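Local coordinates for amine oxidase (Emericella nidulans, PDB 3PGB), which oxidises primary amines as a copper amine oxidase, using a topaquinone cofactor formed from one of its own tyrosines beside a copper ion, at the interface of chains A and B. Numbering follows the deposited sequence. Chains: chain A/B, Putative uncharacterized protein.

The interface of chains A and B. Residues chain A 278, 281-283, 392; chain B 563-565.
B:Trp565 points the N-H of its indole at the main-chain carbonyl of A:Asn392, NE1 lying 2.8 Å from O in a nearly straight bond (165° at the hydrogen). The oxygen sits close to the indole plane, at the ring's edge, whereas the N-H reaches it from above the carbonyl plane rather than on a lone pair. This loop of chain B follows strand 548-562 and reaches over chain A, one of two symmetry-equivalent arms in the dimer interface. The indole is turned this way with CG between backbone N and carbonyl carbon (chi1 43°), and CZ2 of its six-membered ring lies over one face of B:Phe563, toward the rim, whose CB in turn lies against an indole face. B:Phe563 offers its edge to A:Asn392: the amide oxygen OD1 lies in the ring plane, 3.3 Å from CD2, with amide and ring planes 44° apart. The methyl CE of A:Met278 lies near B:Trp565 CD1, beside the indole N-H. The side chains of A:Phe283 and B:Trp565 run at about a right angle, A:Phe283 CD1 lying 4.0 Å from B:Trp565 CA, off the indole. B:Ser564 gives its hydroxyl to A:Asp281, OG meeting carboxylate OD2 at 2.8 Å from well above the carboxylate plane. A water helps tie the two polar spots together, bonding to A:Asp281 OD2 and to A:Asn392 OD1, the latter at 2.8 Å; the backbone N of B:Ser564 lies 3.3 Å from that water's oxygen, its N-H aimed almost straight at it.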
loop_
_atom_site.group_PDB
_atom_site.type_symbol
_atom_site.label_atom_id
_atom_site.label_comp_id
_atom_site.label_asym_id
_atom_site.label_seq_id
_atom_site.Cartn_x
_atom_site.Cartn_y
_atom_site.Cartn_z
ATOM N N MET A 278 10.699 7.365 -41.114
ATOM C CA MET A 278 11.655 6.528 -40.364
ATOM C C MET A 278 11.208 5.074 -40.356
ATOM O O MET A 278 10.018 4.786 -40.286
ATOM C CB MET A 278 11.851 7.021 -38.929
ATOM C CG MET A 278 13.065 6.405 -38.208
ATOM S SD MET A 278 12.813 4.752 -37.484
ATOM C CE MET A 278 11.909 5.179 -35.998
ATOM N N ASP A 281 15.196 2.426 -37.565
ATOM C CA ASP A 281 16.221 3.373 -37.103
ATOM C C ASP A 281 16.997 4.066 -38.231
ATOM O O ASP A 281 18.100 4.567 -38.015
ATOM C CB ASP A 281 17.194 2.673 -36.142
ATOM C CG ASP A 281 17.911 3.639 -35.213
ATOM O OD1 ASP A 281 19.082 3.376 -34.879
ATOM O OD2 ASP A 281 17.312 4.659 -34.814
ATOM N N ILE A 282 16.406 4.104 -39.423
ATOM C CA ILE A 282 16.981 4.798 -40.571
ATOM C C ILE A 282 16.028 5.896 -41.011
ATOM O O ILE A 282 14.839 5.651 -41.203
ATOM C CB ILE A 282 17.210 3.838 -41.743
ATOM C CG1 ILE A 282 18.245 2.774 -41.360
ATOM C CG2 ILE A 282 17.661 4.608 -42.984
ATOM C CD1 ILE A 282 18.440 1.699 -42.416
ATOM N N PHE A 283 16.559 7.105 -41.166
ATOM C CA PHE A 283 15.773 8.264 -41.584
ATOM C C PHE A 283 15.898 8.516 -43.089
ATOM O O PHE A 283 16.989 8.412 -43.653
ATOM C CB PHE A 283 16.244 9.498 -40.816
ATOM C CG PHE A 283 15.390 10.715 -41.041
ATOM C CD1 PHE A 283 14.127 10.807 -40.469
ATOM C CD2 PHE A 283 15.852 11.775 -41.812
ATOM C CE1 PHE A 283 13.335 11.932 -40.670
ATOM C CE2 PHE A 283 15.063 12.909 -42.016
ATOM C CZ PHE A 283 13.805 12.984 -41.444
ATOM N N ASN A 392 12.890 4.911 -28.586
ATOM C CA ASN A 392 13.846 5.185 -29.649
ATOM C C ASN A 392 13.144 5.564 -30.956
ATOM O O ASN A 392 13.808 5.817 -31.955
ATOM C CB ASN A 392 14.762 3.974 -29.872
ATOM C CG ASN A 392 16.067 4.334 -30.570
ATOM O OD1 ASN A 392 16.489 5.489 -30.575
ATOM N ND2 ASN A 392 16.720 3.336 -31.151
ATOM N N PHE B 563 18.824 11.267 -31.706
ATOM C CA PHE B 563 18.243 10.132 -32.417
ATOM C C PHE B 563 18.502 10.233 -33.914
ATOM O O PHE B 563 18.800 11.311 -34.431
ATOM C CB PHE B 563 16.731 10.072 -32.197
ATOM C CG PHE B 563 16.322 10.000 -30.761
ATOM C CD1 PHE B 563 16.080 11.156 -30.034
ATOM C CD2 PHE B 563 16.158 8.772 -30.137
ATOM C CE1 PHE B 563 15.696 11.090 -28.706
ATOM C CE2 PHE B 563 15.770 8.696 -28.808
ATOM C CZ PHE B 563 15.536 9.856 -28.094
ATOM N N SER B 564 18.342 9.107 -34.609
ATOM C CA SER B 564 18.478 9.057 -36.070
ATOM C C SER B 564 17.444 9.922 -36.799
ATOM O O SER B 564 17.652 10.305 -37.951
ATOM C CB SER B 564 18.366 7.612 -36.563
ATOM O OG SER B 564 17.116 7.047 -36.213
ATOM N N TRP B 565 16.347 10.231 -36.111
ATOM C CA TRP B 565 15.239 11.009 -36.665
ATOM C C TRP B 565 15.183 12.417 -36.065
ATOM O O TRP B 565 14.241 13.169 -36.313
ATOM C CB TRP B 565 13.916 10.275 -36.401
ATOM C CG TRP B 565 13.810 9.691 -35.004
ATOM C CD1 TRP B 565 14.097 8.410 -34.629
ATOM C CD2 TRP B 565 13.403 10.374 -33.812
ATOM N NE1 TRP B 565 13.886 8.249 -33.285
ATOM C CE2 TRP B 565 13.459 9.438 -32.757
ATOM C CE3 TRP B 565 12.996 11.684 -33.532
ATOM C CZ2 TRP B 565 13.127 9.770 -31.442
ATOM C CZ3 TRP B 565 12.664 12.012 -32.221
ATOM C CH2 TRP B 565 12.731 11.057 -31.194
HETATM O O HOH W 1 17.718 6.347 -32.961
#